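Local coordinates for thiosulfate sulfurtransferase (Pseudomonas aeruginosa, PDB 1YT8), which probably transfers sulfur from thiosulfate to cyanide and is built of four rhodanese-like domains, at residues A[21-26]-A[279-284]; A[44-49]-A[56-61]; A[385-390]-A[430-435]; A[489-492]-A[497-500]; A[516-519]-A[523-526]. One frame throughout, in Å; residues are numbered along the deposited sequence.

Contact 1: residues A[21-26]-A[279-284]; sequences RRELAL and HDRTTY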
# COMPACT_ATOMS: atom_id res chain seq x y z
N ARG A 21 -8.35 -12.65 18.03
CA ARG A 21 -8.04 -12.79 16.61
C ARG A 21 -9.27 -13.03 15.75
O ARG A 21 -9.25 -13.82 14.80
CB ARG A 21 -6.99 -13.90 16.42
CG ARG A 21 -5.72 -13.55 17.15
CD ARG A 21 -4.68 -14.64 17.13
NE ARG A 21 -3.60 -14.31 18.06
CZ ARG A 21 -2.55 -15.09 18.29
NH1 ARG A 21 -2.43 -16.25 17.67
NH2 ARG A 21 -1.62 -14.70 19.16
N ARG A 22 -10.36 -12.35 16.10
CA ARG A 22 -11.60 -12.44 15.34
C ARG A 22 -11.50 -11.39 14.23
O ARG A 22 -10.97 -10.30 14.45
CB ARG A 22 -12.81 -12.12 16.22
CG ARG A 22 -13.07 -13.12 17.34
CD ARG A 22 -14.45 -12.88 17.98
NE ARG A 22 -14.53 -11.62 18.72
CZ ARG A 22 -14.21 -11.49 20.01
NH1 ARG A 22 -13.78 -12.53 20.70
NH2 ARG A 22 -14.32 -10.30 20.60
N GLU A 23 -12.01 -11.70 13.04
CA GLU A 23 -11.94 -10.76 11.93
C GLU A 23 -12.59 -9.43 12.24
O GLU A 23 -13.67 -9.37 12.84
CB GLU A 23 -12.58 -11.35 10.68
CG GLU A 23 -11.87 -12.57 10.14
CD GLU A 23 -12.33 -12.94 8.75
OE1 GLU A 23 -13.24 -12.26 8.22
OE2 GLU A 23 -11.78 -13.90 8.18
N LEU A 24 -11.93 -8.35 11.83
CA LEU A 24 -12.45 -7.00 12.03
C LEU A 24 -11.77 -6.05 11.07
O LEU A 24 -10.65 -6.30 10.60
CB LEU A 24 -12.21 -6.54 13.47
CG LEU A 24 -10.76 -6.32 13.94
CD1 LEU A 24 -10.27 -4.93 13.52
CD2 LEU A 24 -10.70 -6.44 15.45
N ALA A 25 -12.46 -4.96 10.75
CA ALA A 25 -11.91 -3.94 9.88
C ALA A 25 -12.10 -2.61 10.60
O ALA A 25 -13.22 -2.15 10.79
CB ALA A 25 -12.65 -3.93 8.54
N LEU A 26 -10.99 -2.03 11.05
CA LEU A 26 -10.99 -0.75 11.75
C LEU A 26 -10.54 0.26 10.70
O LEU A 26 -9.36 0.34 10.37
CB LEU A 26 -10.01 -0.77 12.91
CG LEU A 26 -9.83 0.51 13.73
CD1 LEU A 26 -11.17 0.93 14.32
CD2 LEU A 26 -8.81 0.27 14.83
N HIS A 279 -18.18 -18.83 4.16
CA HIS A 279 -18.64 -17.45 4.25
C HIS A 279 -18.40 -16.75 5.58
O HIS A 279 -18.71 -15.57 5.72
CB HIS A 279 -20.12 -17.39 3.90
CG HIS A 279 -20.46 -18.02 2.58
ND1 HIS A 279 -19.89 -17.63 1.39
CD2 HIS A 279 -21.32 -19.03 2.28
CE1 HIS A 279 -20.37 -18.36 0.41
NE2 HIS A 279 -21.24 -19.22 0.92
N ASP A 280 -17.86 -17.47 6.56
CA ASP A 280 -17.59 -16.87 7.86
C ASP A 280 -16.17 -16.31 7.92
O ASP A 280 -15.77 -15.72 8.92
CB ASP A 280 -17.78 -17.91 8.97
CG ASP A 280 -16.81 -19.07 8.85
OD1 ASP A 280 -16.68 -19.62 7.73
OD2 ASP A 280 -16.18 -19.44 9.86
N ARG A 281 -15.41 -16.49 6.84
CA ARG A 281 -14.03 -16.00 6.80
C ARG A 281 -13.72 -15.19 5.54
O ARG A 281 -14.36 -15.36 4.50
CB ARG A 281 -13.03 -17.17 6.88
CG ARG A 281 -13.00 -17.92 8.21
CD ARG A 281 -12.62 -17.01 9.37
NE ARG A 281 -11.28 -16.42 9.24
CZ ARG A 281 -10.14 -17.10 9.33
NH1 ARG A 281 -10.15 -18.41 9.55
NH2 ARG A 281 -8.98 -16.46 9.22
N THR A 282 -12.75 -14.30 5.67
CA THR A 282 -12.29 -13.47 4.56
C THR A 282 -11.02 -14.14 4.03
O THR A 282 -10.08 -14.37 4.78
CB THR A 282 -11.92 -12.05 5.04
OG1 THR A 282 -13.09 -11.38 5.53
CG2 THR A 282 -11.32 -11.25 3.89
N THR A 283 -11.00 -14.44 2.74
CA THR A 283 -9.84 -15.08 2.13
C THR A 283 -9.33 -14.26 0.95
O THR A 283 -10.03 -14.10 -0.05
CB THR A 283 -10.20 -16.50 1.62
OG1 THR A 283 -10.66 -17.29 2.72
CG2 THR A 283 -8.98 -17.18 1.00
N TYR A 284 -8.12 -13.73 1.08
CA TYR A 284 -7.50 -12.92 0.03
C TYR A 284 -6.59 -13.81 -0.82
O TYR A 284 -5.68 -14.44 -0.29
CB TYR A 284 -6.64 -11.80 0.63
CG TYR A 284 -7.36 -10.80 1.51
CD1 TYR A 284 -8.16 -9.80 0.96
CD2 TYR A 284 -7.18 -10.81 2.89
CE1 TYR A 284 -8.76 -8.83 1.77
CE2 TYR A 284 -7.78 -9.85 3.71
CZ TYR A 284 -8.57 -8.86 3.14
OH TYR A 284 -9.15 -7.92 3.94
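Glu-23 sends its carboxylate across to Arg-281 and Thr-282, and three hydrogen bonds hold an interface of only 141 Å². The tight part lies around the two carboxylate oxygens. OE2 of Glu-23 takes the backbone N-H of Thr-282 on its syn lone pair, at 2.7 Å and nearly straight (171°). The same OE2 receives NE of Arg-281 at 2.8 Å, as a salt bridge; this donor comes from above the carboxylate plane, and the guanidinium is turned 74° from that plane while meeting Glu-23 with its edge. OE1 of Glu-23 accepts from OG1 of Thr-282 at 2.8 Å, again from above the plane. The bends at chi2 and chi3 of Arg-281, near -60° each, fold the chain back and bring NE to the acid. The looser side lies toward the exposed Asp-280, whose O comes no closer to OE1 of Glu-23 than 4.3 Å.

Both segments run into a strand of a five-stranded parallel sheet, 25-28 in one rhodanese-like domain and 283-287 in another, so the bonds join two domains. Arg-61 adds a second salt bridge to OE1 of Glu-23, while NH2 of Arg-281 is hydrogen-bonded to Gln-348 and Gly-322. With two arginines, an amide and a hydroxyl turned on it, this buried carboxylate is probably kept in its ionised form.

Contact 2: residues A[44-49]-A[56-61]; sequences ANLPLS and HARVPR. With GOL (glycerol), chain C.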
# COMPACT_ATOMS: atom_id res chain seq x y z
N ALA A 44 -6.80 0.63 9.35
CA ALA A 44 -6.47 0.74 7.93
C ALA A 44 -7.05 2.05 7.45
O ALA A 44 -8.15 2.43 7.86
CB ALA A 44 -7.08 -0.43 7.16
N ASN A 45 -6.33 2.75 6.58
CA ASN A 45 -6.83 4.02 6.08
C ASN A 45 -7.59 3.86 4.77
O ASN A 45 -7.03 3.42 3.76
CB ASN A 45 -5.67 5.00 5.89
CG ASN A 45 -6.13 6.38 5.43
OD1 ASN A 45 -7.15 6.90 5.89
ND2 ASN A 45 -5.36 6.99 4.54
N LEU A 46 -8.88 4.17 4.80
CA LEU A 46 -9.70 4.12 3.60
C LEU A 46 -10.51 5.41 3.60
O LEU A 46 -11.64 5.46 4.10
CB LEU A 46 -10.62 2.90 3.58
CG LEU A 46 -11.55 2.83 2.35
CD1 LEU A 46 -10.78 3.16 1.09
CD2 LEU A 46 -12.19 1.44 2.25
N PRO A 47 -9.92 6.49 3.07
CA PRO A 47 -10.56 7.80 3.00
C PRO A 47 -11.98 7.75 2.44
O PRO A 47 -12.23 7.10 1.43
CB PRO A 47 -9.62 8.59 2.10
CG PRO A 47 -8.27 7.99 2.42
CD PRO A 47 -8.60 6.51 2.42
N LEU A 48 -12.89 8.44 3.12
CA LEU A 48 -14.28 8.50 2.67
C LEU A 48 -14.28 8.85 1.18
O LEU A 48 -15.09 8.34 0.41
CB LEU A 48 -15.04 9.57 3.45
CG LEU A 48 -16.50 9.81 3.05
CD1 LEU A 48 -17.36 8.61 3.44
CD2 LEU A 48 -17.01 11.07 3.72
N SER A 49 -13.35 9.71 0.79
CA SER A 49 -13.23 10.15 -0.61
C SER A 49 -13.17 9.02 -1.64
O SER A 49 -13.65 9.19 -2.77
CB SER A 49 -12.02 11.06 -0.78
OG SER A 49 -12.21 12.29 -0.10
N HIS A 56 -14.86 -3.14 -1.53
CA HIS A 56 -15.14 -4.52 -1.90
C HIS A 56 -13.90 -5.40 -2.03
O HIS A 56 -13.99 -6.62 -1.95
CB HIS A 56 -15.96 -4.59 -3.19
CG HIS A 56 -17.37 -4.11 -3.03
ND1 HIS A 56 -18.04 -4.18 -1.82
CD2 HIS A 56 -18.24 -3.57 -3.91
CE1 HIS A 56 -19.26 -3.71 -1.97
NE2 HIS A 56 -19.42 -3.33 -3.23
N ALA A 57 -12.75 -4.77 -2.22
CA ALA A 57 -11.50 -5.52 -2.34
C ALA A 57 -10.83 -5.67 -0.98
O ALA A 57 -10.31 -6.73 -0.65
CB ALA A 57 -10.56 -4.83 -3.32
N ARG A 58 -10.84 -4.60 -0.18
CA ARG A 58 -10.20 -4.63 1.13
C ARG A 58 -11.04 -5.28 2.24
O ARG A 58 -10.49 -5.79 3.22
CB ARG A 58 -9.79 -3.20 1.52
CG ARG A 58 -8.82 -2.59 0.51
CD ARG A 58 -8.49 -1.15 0.82
NE ARG A 58 -7.67 -1.00 2.02
CZ ARG A 58 -7.22 0.16 2.47
NH1 ARG A 58 -7.52 1.28 1.80
NH2 ARG A 58 -6.49 0.22 3.57
N VAL A 59 -12.36 -5.25 2.08
CA VAL A 59 -13.26 -5.86 3.06
C VAL A 59 -14.36 -6.57 2.25
O VAL A 59 -15.50 -6.13 2.23
CB VAL A 59 -13.92 -4.79 3.98
CG1 VAL A 59 -14.72 -5.48 5.09
CG2 VAL A 59 -12.85 -3.89 4.59
N PRO A 60 -14.01 -7.68 1.58
CA PRO A 60 -14.95 -8.46 0.77
C PRO A 60 -16.15 -9.09 1.48
O PRO A 60 -17.24 -9.15 0.91
CB PRO A 60 -14.05 -9.50 0.11
CG PRO A 60 -13.00 -9.74 1.14
CD PRO A 60 -12.68 -8.32 1.60
N ARG A 61 -15.96 -9.55 2.71
CA ARG A 61 -17.05 -10.18 3.47
C ARG A 61 -18.04 -9.11 3.92
O ARG A 61 -17.72 -8.28 4.77
CB ARG A 61 -16.51 -10.91 4.69
CG ARG A 61 -16.65 -12.42 4.65
CD ARG A 61 -17.09 -12.94 6.02
NE ARG A 61 -16.26 -12.41 7.10
CZ ARG A 61 -16.59 -12.46 8.38
NH1 ARG A 61 -17.74 -13.02 8.75
NH2 ARG A 61 -15.78 -11.96 9.30
C1 GOL C . -5.93 3.52 -0.06
O1 GOL C . -6.96 3.83 1.13
C2 GOL C . -4.64 3.03 0.07
O2 GOL C . -4.05 3.46 1.21
C3 GOL C . -4.39 2.37 -0.91
O3 GOL C . -4.60 1.67 -2.29
O HOH W 1 -4.14 1.70 5.10
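Arg-58 presents the NH1 and NH2 edge of its guanidinium to the carbonyl O of Asn-45. NH1 donates to that O at 2.9 Å, 145° at the hydrogen and tilted from the carbonyl plane; NH2 adds only a weak bond to the same O at 3.3 Å. A glycerol, probably from the crystallisation liquor, is wedged in beside them: its O1 donates to O of Asn-45 at 2.7 Å and accepts weakly from NH1 of Arg-58. Apolar carbons complete this shell, with CD1 of Leu-46 3.8 Å from NH1 of Arg-58 and CB of Ala-44 3.7 Å from NH2. A water bonded to N of Asn-45 also takes a weak bond from NH2 of Arg-58.

Strand 44-45 is an outermost strand of the 1-5-4-2-3 parallel sheet found in rhodanese-like domains, and helix 51-58 follows it in the chain, so Arg-58 reaches back from the helix end to the strand just before it. The one bend in its side chain, at chi3 (69°), turns the guanidinium onto the Asn-45 carbonyl. NH1 also forms a salt bridge with Glu-54. NE bonds OG of Ser-319 and NH2 bonds O of Asp-315, both in another rhodanese-like domain, linking the two.

Contact 3: residues A[385-390]-A[430-435]; sequences ADWLGE and AERYVL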
# COMPACT_ATOMS: atom_id res chain seq x y z
N ALA A 385 -15.35 22.01 -23.81
CA ALA A 385 -14.48 23.08 -24.28
C ALA A 385 -15.34 24.27 -24.71
O ALA A 385 -15.03 25.41 -24.37
CB ALA A 385 -13.62 22.58 -25.45
N ASP A 386 -16.41 23.99 -25.45
CA ASP A 386 -17.32 25.05 -25.89
C ASP A 386 -17.91 25.78 -24.69
O ASP A 386 -17.91 27.01 -24.63
CB ASP A 386 -18.44 24.47 -26.76
CG ASP A 386 -18.00 24.21 -28.19
OD1 ASP A 386 -18.71 23.48 -28.91
OD2 ASP A 386 -16.95 24.75 -28.60
N TRP A 387 -18.42 25.01 -23.72
CA TRP A 387 -19.01 25.59 -22.51
C TRP A 387 -18.04 26.55 -21.82
O TRP A 387 -18.43 27.63 -21.39
CB TRP A 387 -19.38 24.47 -21.53
CG TRP A 387 -20.67 23.77 -21.84
CD1 TRP A 387 -21.32 23.72 -23.04
CD2 TRP A 387 -21.45 22.98 -20.93
NE1 TRP A 387 -22.46 22.96 -22.93
CE2 TRP A 387 -22.57 22.50 -21.65
CE3 TRP A 387 -21.32 22.65 -19.57
CZ2 TRP A 387 -23.55 21.69 -21.06
CZ3 TRP A 387 -22.29 21.84 -18.99
CH2 TRP A 387 -23.39 21.37 -19.73
N LEU A 388 -16.78 26.13 -21.70
CA LEU A 388 -15.77 26.94 -21.04
C LEU A 388 -15.44 28.24 -21.78
O LEU A 388 -14.69 29.08 -21.27
CB LEU A 388 -14.49 26.12 -20.85
CG LEU A 388 -14.65 24.95 -19.87
CD1 LEU A 388 -13.38 24.10 -19.84
CD2 LEU A 388 -14.96 25.49 -18.48
N GLY A 389 -16.01 28.41 -22.97
CA GLY A 389 -15.78 29.62 -23.74
C GLY A 389 -16.52 30.81 -23.16
O GLY A 389 -16.29 31.95 -23.55
N GLU A 390 -17.42 30.53 -22.22
CA GLU A 390 -18.21 31.56 -21.55
C GLU A 390 -18.20 31.25 -20.06
O GLU A 390 -18.05 30.10 -19.66
CB GLU A 390 -19.66 31.54 -22.05
CG GLU A 390 -19.83 31.72 -23.55
CD GLU A 390 -19.28 33.05 -24.04
OE1 GLU A 390 -19.64 34.09 -23.45
OE2 GLU A 390 -18.50 33.05 -25.02
N ALA A 430 -22.35 28.62 -9.55
CA ALA A 430 -22.13 28.33 -10.95
C ALA A 430 -23.48 28.02 -11.58
O ALA A 430 -24.45 27.72 -10.88
CB ALA A 430 -21.20 27.14 -11.10
N GLU A 431 -23.55 28.10 -12.91
CA GLU A 431 -24.79 27.81 -13.61
C GLU A 431 -24.85 26.30 -13.84
O GLU A 431 -25.93 25.73 -13.99
CB GLU A 431 -24.84 28.57 -14.94
CG GLU A 431 -24.73 30.08 -14.75
CD GLU A 431 -25.15 30.87 -15.98
OE1 GLU A 431 -24.54 30.69 -17.06
OE2 GLU A 431 -26.09 31.69 -15.86
N ARG A 432 -23.68 25.66 -13.83
CA ARG A 432 -23.59 24.23 -14.05
C ARG A 432 -22.21 23.71 -13.65
O ARG A 432 -21.21 24.42 -13.77
CB ARG A 432 -23.86 23.91 -15.52
CG ARG A 432 -22.99 24.72 -16.47
CD ARG A 432 -23.55 24.74 -17.89
NE ARG A 432 -22.73 25.55 -18.78
CZ ARG A 432 -23.05 25.85 -20.04
NH1 ARG A 432 -24.19 25.40 -20.56
NH2 ARG A 432 -22.24 26.59 -20.78
N TYR A 433 -22.17 22.47 -13.18
CA TYR A 433 -20.92 21.84 -12.76
C TYR A 433 -20.59 20.66 -13.65
O TYR A 433 -21.48 19.93 -14.08
CB TYR A 433 -21.03 21.33 -11.32
CG TYR A 433 -21.15 22.40 -10.26
CD1 TYR A 433 -20.01 22.91 -9.64
CD2 TYR A 433 -22.39 22.88 -9.87
CE1 TYR A 433 -20.12 23.88 -8.64
CE2 TYR A 433 -22.51 23.85 -8.88
CZ TYR A 433 -21.38 24.34 -8.27
OH TYR A 433 -21.51 25.30 -7.29
N VAL A 434 -19.30 20.47 -13.90
CA VAL A 434 -18.83 19.35 -14.69
C VAL A 434 -17.74 18.70 -13.83
O VAL A 434 -16.78 19.36 -13.45
CB VAL A 434 -18.22 19.80 -16.03
CG1 VAL A 434 -17.67 18.58 -16.77
CG2 VAL A 434 -19.30 20.48 -16.89
N LEU A 435 -17.92 17.42 -13.51
CA LEU A 435 -16.96 16.72 -12.67
C LEU A 435 -16.01 15.84 -13.48
O LEU A 435 -16.41 15.22 -14.46
CB LEU A 435 -17.70 15.87 -11.64
CG LEU A 435 -18.94 16.49 -10.99
CD1 LEU A 435 -19.46 15.55 -9.91
CD2 LEU A 435 -18.62 17.86 -10.39
O HOH W 2 -20.21 28.28 -19.32
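Arg-432 lays its guanidinium flat on one face of the Trp-387 indole, the two planes only 5° apart and their centres separated by 3.6 Å. The overlap follows the length of the side chain. CZ of Arg-432 stands over the five-membered ring, 20° off its normal, which makes this a cation-pi contact. CD lies over the six-membered ring of Trp-387, 3.7 Å from its centroid, as a CH-pi contact. Between them NE of Arg-432 sits 3.3 Å from CE3 of Trp-387, so that methylene, NE and guanidinium all use the same face. The chain of Arg-432 leaves the strand with CG between backbone N and carbonyl carbon (chi1 52°) and then runs straight to NE, which gives it the reach to span both rings.

Strand 432-436 is the middle one of a five-stranded parallel sheet in the rhodanese fold, and helix 381-387 packs against it. Two residues further along that strand Val-434 points the same way as Arg-432, toward the helix, and its CG2 meets CZ3 of Trp-387 at 3.9 Å. Beyond the stack, NE of Arg-432 is hydrogen-bonded to OG1 of Thr-393 on the adjoining strand, while Phe-459 meets Trp-387 edge-to-face and Ile-379 touches both Trp-387 and Val-434. At the far end of the guanidinium NH2 of Arg-432 donates to a water at 3.0 Å. That water lies 2.8 Å from O of Trp-387, the carbonyl that also accepts N of Glu-390 in the type I turn from Trp-387 to Glu-390.

Contact 4: residues A[489-492]-A[497-500]; sequences RYRR and TDNP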
# COMPACT_ATOMS: atom_id res chain seq x y z
N ARG A 489 -2.40 13.22 0.62
CA ARG A 489 -1.23 12.35 0.63
C ARG A 489 -0.21 12.70 1.71
O ARG A 489 0.17 13.86 1.88
CB ARG A 489 -0.52 12.34 -0.73
CG ARG A 489 0.82 11.61 -0.70
CD ARG A 489 1.43 11.41 -2.07
NE ARG A 489 2.73 10.73 -1.96
CZ ARG A 489 3.83 11.30 -1.47
NH1 ARG A 489 3.80 12.55 -1.04
NH2 ARG A 489 4.95 10.59 -1.37
N TYR A 490 0.23 11.69 2.45
CA TYR A 490 1.23 11.88 3.49
C TYR A 490 2.59 11.95 2.81
O TYR A 490 2.93 11.07 2.02
CB TYR A 490 1.20 10.71 4.48
CG TYR A 490 2.40 10.65 5.40
CD1 TYR A 490 2.75 11.74 6.20
CD2 TYR A 490 3.19 9.50 5.48
CE1 TYR A 490 3.85 11.69 7.06
CE2 TYR A 490 4.30 9.44 6.34
CZ TYR A 490 4.62 10.53 7.13
OH TYR A 490 5.70 10.46 7.98
N ARG A 491 3.36 12.99 3.12
CA ARG A 491 4.68 13.16 2.54
C ARG A 491 5.66 12.19 3.21
O ARG A 491 6.26 12.51 4.23
CB ARG A 491 5.15 14.61 2.75
CG ARG A 491 6.44 14.98 2.04
CD ARG A 491 6.81 16.43 2.33
NE ARG A 491 8.00 16.86 1.60
CZ ARG A 491 8.54 18.07 1.70
NH1 ARG A 491 7.99 18.97 2.51
NH2 ARG A 491 9.62 18.38 1.00
N ARG A 492 5.81 11.01 2.63
CA ARG A 492 6.70 10.00 3.17
C ARG A 492 8.16 10.46 3.09
O ARG A 492 8.69 10.72 2.01
CB ARG A 492 6.50 8.69 2.40
CG ARG A 492 5.09 8.12 2.52
CD ARG A 492 4.77 7.19 1.36
NE ARG A 492 3.53 6.43 1.53
CZ ARG A 492 2.31 6.95 1.52
NH1 ARG A 492 2.12 8.26 1.35
NH2 ARG A 492 1.25 6.16 1.67
N THR A 497 13.75 12.66 -3.11
CA THR A 497 14.99 13.24 -2.61
C THR A 497 14.85 14.71 -2.17
O THR A 497 15.85 15.40 -1.96
CB THR A 497 16.08 13.16 -3.69
OG1 THR A 497 17.28 13.79 -3.21
CG2 THR A 497 15.61 13.84 -4.96
N ASP A 498 13.61 15.18 -2.03
CA ASP A 498 13.39 16.57 -1.64
C ASP A 498 12.88 16.75 -0.21
O ASP A 498 12.29 17.78 0.12
CB ASP A 498 12.42 17.23 -2.62
CG ASP A 498 11.07 16.56 -2.65
OD1 ASP A 498 11.02 15.32 -2.84
OD2 ASP A 498 10.05 17.26 -2.50
N ASN A 499 13.11 15.75 0.64
CA ASN A 499 12.70 15.84 2.04
C ASN A 499 13.86 16.42 2.84
O ASN A 499 15.00 16.01 2.67
CB ASN A 499 12.36 14.45 2.58
CG ASN A 499 11.14 13.84 1.93
OD1 ASN A 499 10.01 14.29 2.15
ND2 ASN A 499 11.35 12.80 1.13
N PRO A 500 13.58 17.39 3.73
CA PRO A 500 14.67 17.96 4.51
C PRO A 500 15.33 16.92 5.42
O PRO A 500 14.67 15.99 5.89
CB PRO A 500 13.99 19.09 5.29
CG PRO A 500 12.58 18.61 5.43
CD PRO A 500 12.29 18.02 4.07
O HOH W 3 8.88 15.09 -0.26
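A long loop between helix 464-470 and helix 501-512 folds back on itself here, bringing Arg-491 up to Asp-498, Asn-499 and Pro-500, the last at the N-cap position of helix 501-512. Arg-491 carries the contact. Its CG is anti to the backbone N (chi1 -173°) and the remaining torsions are extended too, so the side chain runs alongside Asn-499, in the opposite direction, and carries the guanidinium on to Asp-498. NH2 of Arg-491 donates to the carbonyl O of Asp-498 at 2.9 Å, but the N-H is bent to 117° and the bond is weak. The acidic group of Asp-498 is further off: OD2 lies 3.7 Å from NH2 of Arg-491, a long salt bridge, with carboxylate and guanidinium planes 35° apart. CD of Pro-500 rests over one face of the guanidinium, 4.1 Å from NH2.

A water lies in the guanidinium plane and accepts from NE of Arg-491 at 2.7 Å. From there it stands 2.8 Å from OD1 of Asn-499 and makes a weak bond to OD2 of Asp-498, acceptors that compete with others for the water's protons. The amide of Asn-499 is held from its other end, since ND2 donates to O of Glu-495. Arg-492 starts away from the 497-500 segment, its NH2 in a salt bridge with Glu-32 and its NH1 making a weak bond to O of Tyr-490.

With one bent hydrogen bond, one long ion pair and a bridging water, the attraction between Arg-491 and Asp-498 at this exposed edge is probably modest and shared with solvent.

Contact 5: residues A[516-519]-A[523-526]; sequences EQLG and THGF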
# COMPACT_ATOMS: atom_id res chain seq x y z
N GLU A 516 9.15 -0.43 21.35
CA GLU A 516 8.64 -0.04 22.65
C GLU A 516 7.13 0.19 22.54
O GLU A 516 6.37 -0.22 23.42
CB GLU A 516 9.32 1.25 23.13
CG GLU A 516 8.90 1.68 24.52
CD GLU A 516 9.62 2.93 24.99
OE1 GLU A 516 10.87 2.95 24.96
OE2 GLU A 516 8.94 3.90 25.38
N GLN A 517 6.69 0.83 21.46
CA GLN A 517 5.26 1.08 21.26
C GLN A 517 4.47 -0.22 21.11
O GLN A 517 3.35 -0.34 21.62
CB GLN A 517 5.01 1.95 20.03
CG GLN A 517 5.46 3.39 20.15
CD GLN A 517 4.73 4.28 19.16
OE1 GLN A 517 3.58 4.66 19.38
NE2 GLN A 517 5.39 4.58 18.06
N LEU A 518 5.05 -1.19 20.41
CA LEU A 518 4.40 -2.49 20.23
C LEU A 518 4.14 -3.12 21.59
O LEU A 518 3.10 -3.73 21.82
CB LEU A 518 5.28 -3.43 19.39
CG LEU A 518 5.42 -3.17 17.89
CD1 LEU A 518 6.35 -4.21 17.27
CD2 LEU A 518 4.04 -3.24 17.23
N GLY A 519 5.10 -2.96 22.50
CA GLY A 519 4.95 -3.51 23.84
C GLY A 519 3.78 -2.86 24.56
O GLY A 519 3.03 -3.53 25.27
N THR A 523 -1.31 -6.06 21.24
CA THR A 523 -2.33 -6.82 20.52
C THR A 523 -1.85 -7.38 19.17
O THR A 523 -2.61 -8.03 18.46
CB THR A 523 -3.57 -5.94 20.24
OG1 THR A 523 -3.24 -4.94 19.26
CG2 THR A 523 -4.04 -5.24 21.52
N HIS A 524 -0.59 -7.14 18.84
CA HIS A 524 -0.04 -7.58 17.56
C HIS A 524 0.14 -9.09 17.37
O HIS A 524 -0.15 -9.63 16.30
CB HIS A 524 1.29 -6.86 17.29
CG HIS A 524 2.29 -7.01 18.40
ND1 HIS A 524 3.08 -8.13 18.54
CD2 HIS A 524 2.61 -6.18 19.42
CE1 HIS A 524 3.85 -7.99 19.60
NE2 HIS A 524 3.59 -6.82 20.16
N GLY A 525 0.63 -9.78 18.40
CA GLY A 525 0.83 -11.22 18.27
C GLY A 525 1.98 -11.60 17.35
O GLY A 525 2.04 -12.73 16.86
N PHE A 526 2.89 -10.67 17.11
CA PHE A 526 4.04 -10.95 16.24
C PHE A 526 5.02 -11.88 16.93
O PHE A 526 5.11 -11.91 18.15
CB PHE A 526 4.85 -9.68 15.93
CG PHE A 526 4.09 -8.61 15.19
CD1 PHE A 526 2.92 -8.90 14.49
CD2 PHE A 526 4.58 -7.31 15.16
CE1 PHE A 526 2.26 -7.90 13.76
CE2 PHE A 526 3.93 -6.30 14.43
CZ PHE A 526 2.77 -6.60 13.73
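Leu-518 runs from helix 514-521 toward His-524 and Phe-526, and its CB and two methyls share the two rings between them. CB is the first to touch, 3.8 Å from CD2 of His-524 and almost as near its NE2. From CG, set beside the backbone N (chi1 -73°), the two methyls part. CD2 of Leu-518 touches both rings, 3.9 Å from CD2 of His-524 and 4.1 Å from CE2 of Phe-526. CD1 of Leu-518 lies 4.1 Å from CD2 of Phe-526. Behind the side chain, O of Leu-518 lies in the plane of the imidazole, 3.5 Å from CD2 of His-524, at the ring's edge.

The imidazole is fixed from its other side: ND1 of His-524 accepts N of Phe-526 at 2.9 Å, in the ring plane and fairly straight (164°). That bond closes a tight bend through Gly-525, which has positive phi (71°). CB of His-524 also lies over the centre of one face of the Phe-526 ring.

Helix 114-127 flanks both hydrophobic partners, with Ala-118 against Leu-518, Leu-122 against Phe-526, and Phe-119 meeting Phe-526 edge-to-face; from the loop ahead of strand 44-45, Leu-41 also touches Leu-518, while Thr-523 packs on helix 11-20.

Contacts 1 and 2 form one connected region: their centres are 13 Å apart, OH of Tyr-284 lies 2.6 Å from O of Arg-58, and O of Leu-26 lies 2.8 Å from N of Ala-44 where strands 25-28 and 44-45 pair. Along the chain contact 2 is nested within the loop that contact 1 closes. Contact 5 comes within about 4 Å of contact 1 at nearest atoms, without touching it. Contact 4 lies about 7 Å from contact 2 at nearest atoms and contact 3 about 11 Å from it, though the centres of contacts 1 and 3 are 46 Å apart. The sulfite pocket, formed by Cys-193 to Arg-198 with Gln-312, takes no residue from any of the five.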